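Local coordinates for 450aa long hypothetical fmu protein (Pyrococcus horikoshii, PDB 2YXL) that probably methylates RNA cytosines at carbon 5, with S-adenosyl-L-methionine as the likely methyl donor, at residues Pro158-Leu161 / Ile162-Lys166; Asp171-Glu174 / Asp175-Ser179. All blocks are in the same frame, centred on the assembly; numbering follows the deposited sequence.

Contact 1: residues Pro158-Leu161 / Ile162-Lys166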
ATOM      1  N   PRO A 158      -6.809 -15.582  -4.065  1.00 39.80           N
ATOM      2  CA  PRO A 158      -8.094 -16.126  -4.511  1.00 39.50           C
ATOM      3  C   PRO A 158      -8.053 -16.520  -5.984  1.00 39.24           C
ATOM      4  O   PRO A 158      -7.321 -15.912  -6.769  1.00 39.31           O
ATOM      5  CB  PRO A 158      -9.068 -14.967  -4.289  1.00 39.42           C
ATOM      6  CG  PRO A 158      -8.228 -13.749  -4.342  1.00 39.69           C
ATOM      7  CD  PRO A 158      -6.886 -14.134  -3.792  1.00 39.74           C
ATOM      8  N   SER A 159      -8.838 -17.533  -6.338  1.00 38.97           N
ATOM      9  CA  SER A 159      -8.838 -18.117  -7.681  1.00 38.64           C
ATOM     10  C   SER A 159      -9.100 -17.110  -8.805  1.00 38.28           C
ATOM     11  O   SER A 159      -8.487 -17.200  -9.872  1.00 38.22           O
ATOM     12  CB  SER A 159      -9.847 -19.268  -7.756  1.00 38.70           C
ATOM     13  OG  SER A 159      -9.612 -20.073  -8.898  1.00 39.08           O
ATOM     14  N   TRP A 160     -10.002 -16.159  -8.561  1.00 37.93           N
ATOM     15  CA  TRP A 160     -10.336 -15.133  -9.555  1.00 37.55           C
ATOM     16  C   TRP A 160      -9.142 -14.234  -9.870  1.00 37.49           C
ATOM     17  O   TRP A 160      -8.959 -13.831 -11.021  1.00 37.52           O
ATOM     18  CB  TRP A 160     -11.545 -14.294  -9.110  1.00 37.34           C
ATOM     19  CG  TRP A 160     -11.230 -13.211  -8.103  1.00 37.10           C
ATOM     20  CD1 TRP A 160     -11.315 -13.307  -6.745  1.00 36.81           C
ATOM     21  CD2 TRP A 160     -10.782 -11.875  -8.384  1.00 36.88           C
ATOM     22  NE1 TRP A 160     -10.948 -12.116  -6.160  1.00 36.77           N
ATOM     23  CE2 TRP A 160     -10.615 -11.221  -7.143  1.00 36.82           C
ATOM     24  CE3 TRP A 160     -10.503 -11.169  -9.565  1.00 36.89           C
ATOM     25  CZ2 TRP A 160     -10.184  -9.892  -7.046  1.00 36.75           C
ATOM     26  CZ3 TRP A 160     -10.073  -9.848  -9.470  1.00 36.72           C
ATOM     27  CH2 TRP A 160      -9.918  -9.225  -8.217  1.00 36.87           C
ATOM     28  N   LEU A 161      -8.343 -13.923  -8.847  1.00 37.33           N
ATOM     29  CA  LEU A 161      -7.159 -13.086  -9.009  1.00 37.27           C
ATOM     30  C   LEU A 161      -6.082 -13.846  -9.772  1.00 37.35           C
ATOM     31  O   LEU A 161      -5.498 -13.313 -10.716  1.00 37.40           O
ATOM     32  CB  LEU A 161      -6.612 -12.632  -7.652  1.00 37.17           C
ATOM     33  CG  LEU A 161      -6.077 -11.200  -7.469  1.00 37.04           C
ATOM     34  CD1 LEU A 161      -4.964 -11.186  -6.432  1.00 36.36           C
ATOM     35  CD2 LEU A 161      -5.600 -10.534  -8.763  1.00 36.42           C
ATOM     36  N   ILE A 162      -5.835 -15.089  -9.360  1.00 37.46           N
ATOM     37  CA  ILE A 162      -4.879 -15.971 -10.034  1.00 37.58           C
ATOM     38  C   ILE A 162      -5.192 -16.068 -11.525  1.00 37.81           C
ATOM     39  O   ILE A 162      -4.296 -15.964 -12.365  1.00 37.91           O
ATOM     40  CB  ILE A 162      -4.873 -17.386  -9.404  1.00 37.56           C
ATOM     41  CG1 ILE A 162      -4.397 -17.316  -7.948  1.00 37.53           C
ATOM     42  CG2 ILE A 162      -4.015 -18.346 -10.231  1.00 37.23           C
ATOM     43  CD1 ILE A 162      -4.585 -18.602  -7.157  1.00 37.46           C
ATOM     44  N   GLU A 163      -6.474 -16.253 -11.837  1.00 38.09           N
ATOM     45  CA  GLU A 163      -6.944 -16.326 -13.214  1.00 38.42           C
ATOM     46  C   GLU A 163      -6.697 -15.007 -13.949  1.00 38.31           C
ATOM     47  O   GLU A 163      -6.174 -14.997 -15.065  1.00 38.36           O
ATOM     48  CB  GLU A 163      -8.434 -16.690 -13.243  1.00 38.64           C
ATOM     49  CG  GLU A 163      -8.887 -17.419 -14.510  1.00 39.59           C
ATOM     50  CD  GLU A 163      -8.270 -18.808 -14.652  1.00 40.81           C
ATOM     51  OE1 GLU A 163      -7.866 -19.163 -15.782  1.00 41.25           O
ATOM     52  OE2 GLU A 163      -8.184 -19.539 -13.639  1.00 40.94           O
ATOM     53  N   ARG A 164      -7.057 -13.901 -13.300  1.00 38.27           N
ATOM     54  CA  ARG A 164      -6.910 -12.563 -13.872  1.00 38.28           C
ATOM     55  C   ARG A 164      -5.444 -12.184 -14.117  1.00 38.12           C
ATOM     56  O   ARG A 164      -5.134 -11.538 -15.117  1.00 38.14           O
ATOM     57  CB  ARG A 164      -7.599 -11.526 -12.975  1.00 38.42           C
ATOM     58  CG  ARG A 164      -7.918 -10.193 -13.642  1.00 39.03           C
ATOM     59  CD  ARG A 164      -9.056 -10.308 -14.648  1.00 40.35           C
ATOM     60  NE  ARG A 164      -9.503  -8.994 -15.108  1.00 41.17           N
ATOM     61  CZ  ARG A 164     -10.564  -8.348 -14.628  1.00 41.61           C
ATOM     62  NH1 ARG A 164     -11.310  -8.889 -13.670  1.00 41.63           N
ATOM     63  NH2 ARG A 164     -10.885  -7.157 -15.114  1.00 41.94           N
ATOM     64  N   VAL A 165      -4.553 -12.589 -13.211  1.00 37.95           N
ATOM     65  CA  VAL A 165      -3.112 -12.375 -13.384  1.00 37.77           C
ATOM     66  C   VAL A 165      -2.571 -13.220 -14.546  1.00 37.81           C
ATOM     67  O   VAL A 165      -1.777 -12.729 -15.356  1.00 37.79           O
ATOM     68  CB  VAL A 165      -2.313 -12.639 -12.073  1.00 37.81           C
ATOM     69  CG1 VAL A 165      -0.808 -12.570 -12.316  1.00 37.56           C
ATOM     70  CG2 VAL A 165      -2.706 -11.640 -10.990  1.00 37.58           C
ATOM     71  N   LYS A 166      -3.018 -14.475 -14.638  1.00 37.78           N
ATOM     72  CA  LYS A 166      -2.642 -15.361 -15.751  1.00 37.84           C
ATOM     73  C   LYS A 166      -2.971 -14.773 -17.123  1.00 37.57           C
ATOM     74  O   LYS A 166      -2.206 -14.944 -18.071  1.00 37.60           O
ATOM     75  CB  LYS A 166      -3.276 -16.748 -15.605  1.00 37.87           C
ATOM     76  CG  LYS A 166      -2.371 -17.780 -14.948  1.00 38.17           C
ATOM     77  CD  LYS A 166      -3.082 -19.116 -14.768  1.00 38.26           C
ATOM     78  CE  LYS A 166      -2.230 -20.090 -13.959  1.00 38.81           C
ATOM     79  NZ  LYS A 166      -2.935 -21.373 -13.676  1.00 38.45           N
TER
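Arg164 lies one helical turn beyond Trp160, and its side chain rises past that residue's carbonyl. CB starts 3.3 Å from Trp160 O and 3.6 Å from Leu161 O, against the turn below. With CG swung opposite the backbone N (chi1 -161°) and a bend at chi2 (72°), the chain climbs off the helix, until NH1 comes within 4.5 Å of Trp160 CZ3, an oblique approach to the indole. The guanidinium finds its main partner beyond this helix: NH1 forms a salt bridge with Glu358, Phe393 adds a cation-pi contact, and the ion pair of NH2 with Glu395 is long and weak. On the buried flank, Leu161 CD2 packs against Val165 CG2 at 3.8 Å, the side chains crossing at a slant. The backbone beneath is a regular alpha-helical start with Pro158 as N-cap residue: Ile162 N donates to Pro158 O (3.1 Å, N-H...O angle 173°), and Val165 N to Leu161 O at 2.8 Å. The first two turns of helix 159-169 are therefore amphipathic, the carbonyls from Pro158 to Leu161 each taking an amide four residues on, aliphatic groups turned to neighbouring helices, and the arginine charge probably balanced chiefly by Glu358, distant in sequence.

Contact 2: residues Asp171-Glu174 / Asp175-Ser179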
ATOM      1  N   ASP A 171       3.182 -16.972 -18.394  1.00 36.09           N
ATOM      2  CA  ASP A 171       4.310 -17.724 -17.835  1.00 36.23           C
ATOM      3  C   ASP A 171       4.889 -17.092 -16.570  1.00 36.21           C
ATOM      4  O   ASP A 171       5.440 -17.789 -15.717  1.00 36.28           O
ATOM      5  CB  ASP A 171       5.426 -17.867 -18.880  1.00 36.36           C
ATOM      6  CG  ASP A 171       5.034 -18.759 -20.049  1.00 36.67           C
ATOM      7  OD1 ASP A 171       5.871 -18.936 -20.959  1.00 36.94           O
ATOM      8  OD2 ASP A 171       3.900 -19.286 -20.063  1.00 37.21           O
ATOM      9  N   GLU A 172       4.753 -15.773 -16.459  1.00 36.19           N
ATOM     10  CA  GLU A 172       5.333 -15.013 -15.349  1.00 36.03           C
ATOM     11  C   GLU A 172       4.455 -14.967 -14.096  1.00 35.90           C
ATOM     12  O   GLU A 172       4.851 -14.385 -13.084  1.00 35.97           O
ATOM     13  CB  GLU A 172       5.686 -13.592 -15.808  1.00 36.08           C
ATOM     14  CG  GLU A 172       6.846 -13.529 -16.798  1.00 35.87           C
ATOM     15  CD  GLU A 172       7.179 -12.115 -17.254  1.00 35.96           C
ATOM     16  OE1 GLU A 172       6.806 -11.142 -16.563  1.00 35.71           O
ATOM     17  OE2 GLU A 172       7.829 -11.979 -18.310  1.00 36.41           O
ATOM     18  N   THR A 173       3.277 -15.590 -14.161  1.00 35.74           N
ATOM     19  CA  THR A 173       2.309 -15.574 -13.055  1.00 35.56           C
ATOM     20  C   THR A 173       2.889 -16.112 -11.744  1.00 35.46           C
ATOM     21  O   THR A 173       2.700 -15.508 -10.686  1.00 35.48           O
ATOM     22  CB  THR A 173       1.009 -16.339 -13.420  1.00 35.54           C
ATOM     23  OG1 THR A 173       0.470 -15.810 -14.636  1.00 35.72           O
ATOM     24  CG2 THR A 173      -0.041 -16.210 -12.321  1.00 35.46           C
ATOM     25  N   GLU A 174       3.596 -17.239 -11.820  1.00 35.39           N
ATOM     26  CA  GLU A 174       4.212 -17.851 -10.642  1.00 35.37           C
ATOM     27  C   GLU A 174       5.254 -16.929  -9.999  1.00 35.16           C
ATOM     28  O   GLU A 174       5.271 -16.764  -8.779  1.00 35.12           O
ATOM     29  CB  GLU A 174       4.828 -19.212 -10.993  1.00 35.39           C
ATOM     30  CG  GLU A 174       5.301 -20.019  -9.784  1.00 35.67           C
ATOM     31  CD  GLU A 174       5.717 -21.444 -10.128  1.00 35.74           C
ATOM     32  OE1 GLU A 174       5.524 -22.332  -9.272  1.00 36.74           O
ATOM     33  OE2 GLU A 174       6.236 -21.683 -11.240  1.00 36.05           O
ATOM     34  N   ASP A 175       6.104 -16.325 -10.827  1.00 35.08           N
ATOM     35  CA  ASP A 175       7.133 -15.396 -10.353  1.00 35.07           C
ATOM     36  C   ASP A 175       6.538 -14.146  -9.703  1.00 34.99           C
ATOM     37  O   ASP A 175       7.065 -13.656  -8.695  1.00 34.98           O
ATOM     38  CB  ASP A 175       8.082 -15.006 -11.490  1.00 35.13           C
ATOM     39  CG  ASP A 175       9.051 -16.118 -11.853  1.00 35.45           C
ATOM     40  OD1 ASP A 175       9.505 -16.845 -10.942  1.00 35.95           O
ATOM     41  OD2 ASP A 175       9.370 -16.257 -13.053  1.00 35.98           O
ATOM     42  N   PHE A 176       5.444 -13.647 -10.279  1.00 34.81           N
ATOM     43  CA  PHE A 176       4.721 -12.502  -9.726  1.00 34.58           C
ATOM     44  C   PHE A 176       4.263 -12.777  -8.301  1.00 34.56           C
ATOM     45  O   PHE A 176       4.509 -11.973  -7.397  1.00 34.51           O
ATOM     46  CB  PHE A 176       3.517 -12.134 -10.600  1.00 34.50           C
ATOM     47  CG  PHE A 176       2.598 -11.117  -9.972  1.00 34.41           C
ATOM     48  CD1 PHE A 176       1.447 -11.519  -9.300  1.00 33.95           C
ATOM     49  CD2 PHE A 176       2.890  -9.756 -10.044  1.00 34.22           C
ATOM     50  CE1 PHE A 176       0.598 -10.583  -8.713  1.00 34.05           C
ATOM     51  CE2 PHE A 176       2.047  -8.812  -9.460  1.00 34.05           C
ATOM     52  CZ  PHE A 176       0.897  -9.228  -8.793  1.00 34.11           C
ATOM     53  N   PHE A 177       3.597 -13.913  -8.106  1.00 34.61           N
ATOM     54  CA  PHE A 177       3.106 -14.275  -6.781  1.00 34.72           C
ATOM     55  C   PHE A 177       4.236 -14.593  -5.809  1.00 34.84           C
ATOM     56  O   PHE A 177       4.126 -14.298  -4.626  1.00 34.94           O
ATOM     57  CB  PHE A 177       2.058 -15.391  -6.848  1.00 34.62           C
ATOM     58  CG  PHE A 177       0.710 -14.916  -7.310  1.00 34.51           C
ATOM     59  CD1 PHE A 177       0.244 -15.228  -8.583  1.00 34.64           C
ATOM     60  CD2 PHE A 177      -0.085 -14.128  -6.483  1.00 34.15           C
ATOM     61  CE1 PHE A 177      -1.000 -14.778  -9.020  1.00 34.51           C
ATOM     62  CE2 PHE A 177      -1.325 -13.669  -6.914  1.00 34.26           C
ATOM     63  CZ  PHE A 177      -1.786 -13.999  -8.184  1.00 34.31           C
ATOM     64  N   ARG A 178       5.328 -15.162  -6.314  1.00 35.09           N
ATOM     65  CA  ARG A 178       6.537 -15.333  -5.509  1.00 35.38           C
ATOM     66  C   ARG A 178       7.058 -13.996  -4.976  1.00 35.30           C
ATOM     67  O   ARG A 178       7.314 -13.867  -3.779  1.00 35.18           O
ATOM     68  CB  ARG A 178       7.626 -16.083  -6.280  1.00 35.49           C
ATOM     69  CG  ARG A 178       7.548 -17.595  -6.114  1.00 36.51           C
ATOM     70  CD  ARG A 178       8.862 -18.271  -6.472  1.00 37.96           C
ATOM     71  NE  ARG A 178       9.038 -18.398  -7.919  1.00 39.60           N
ATOM     72  CZ  ARG A 178       8.817 -19.515  -8.612  1.00 40.48           C
ATOM     73  NH1 ARG A 178       8.410 -20.621  -7.996  1.00 40.72           N
ATOM     74  NH2 ARG A 178       9.006 -19.527  -9.927  1.00 40.44           N
ATOM     75  N   SER A 179       7.183 -13.005  -5.859  1.00 35.38           N
ATOM     76  CA  SER A 179       7.662 -11.677  -5.465  1.00 35.69           C
ATOM     77  C   SER A 179       6.745 -10.925  -4.491  1.00 35.94           C
ATOM     78  O   SER A 179       7.231 -10.150  -3.669  1.00 35.92           O
ATOM     79  CB  SER A 179       7.950 -10.809  -6.688  1.00 35.68           C
ATOM     80  OG  SER A 179       6.758 -10.490  -7.385  1.00 36.22           O
TER
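Arg178 is shared by two acids from the preceding turn, Glu174 and Asp175, which reach its guanidinium from different directions. Asp175 OD1 lies at the guanidinium edge, 2.9 Å from Arg178 NH2 and within 8° of the guanidinium plane, while the nitrogen stands above the carboxylate plane. Glu174 instead lays CG over one face, 3.4 Å above and offset toward the rim; its carboxylate, turned 30° from the guanidinium, makes a looser salt bridge, OE1 to NH1 at 3.6 Å. A bend at chi3 (-79°) folds the arginine back to meet both. Beneath, Arg178 N donates to Glu174 O (2.9 Å). On the buried side, Thr173 CG2 meets the edge of the Phe177 ring, 3.7 Å from CE1, and Phe176 CD1 sits over the ring centre. Phe177 also meets Tyr155 of helix 147-155, the rings nearly parallel. With an alanine in place of Phe177, a gap is likely to open beside Thr173 CG2, and Phe176 CD1 and the Tyr155 ring to lose an aromatic neighbour. Glu172 OE1 takes a hydrogen bond from His434 NE2 and forms a salt bridge with Arg435. Helix 173-181 thus packs on helix 159-169 through Thr173, Phe176 and Phe177, and touches helices 147-155 and 433-436.

How the contacts relate
Contacts 1 and 2 lie on consecutive helices, 159-169 and 173-181, joined by a short connection, with centres 12 Å apart. Val165 makes most close contacts between them: its CG1 lies 3.7 Å from Thr173 CG2 and 3.9 Å from Phe176 CD1, while its CG2 is 3.8 Å from Phe177 CZ. The apolar flanks of the two helices thus face each other, and the charged Arg164 and Arg178 groups are turned to other partners. Contact 1 is remote from the annotated sites. Contact 2 comes nearer: the side chain of Phe176 is about 11 Å from that of Cys390, the predicted nucleophile, too far for direct contact, and Ile392, close by in sequence, touches both Val165 and Phe176.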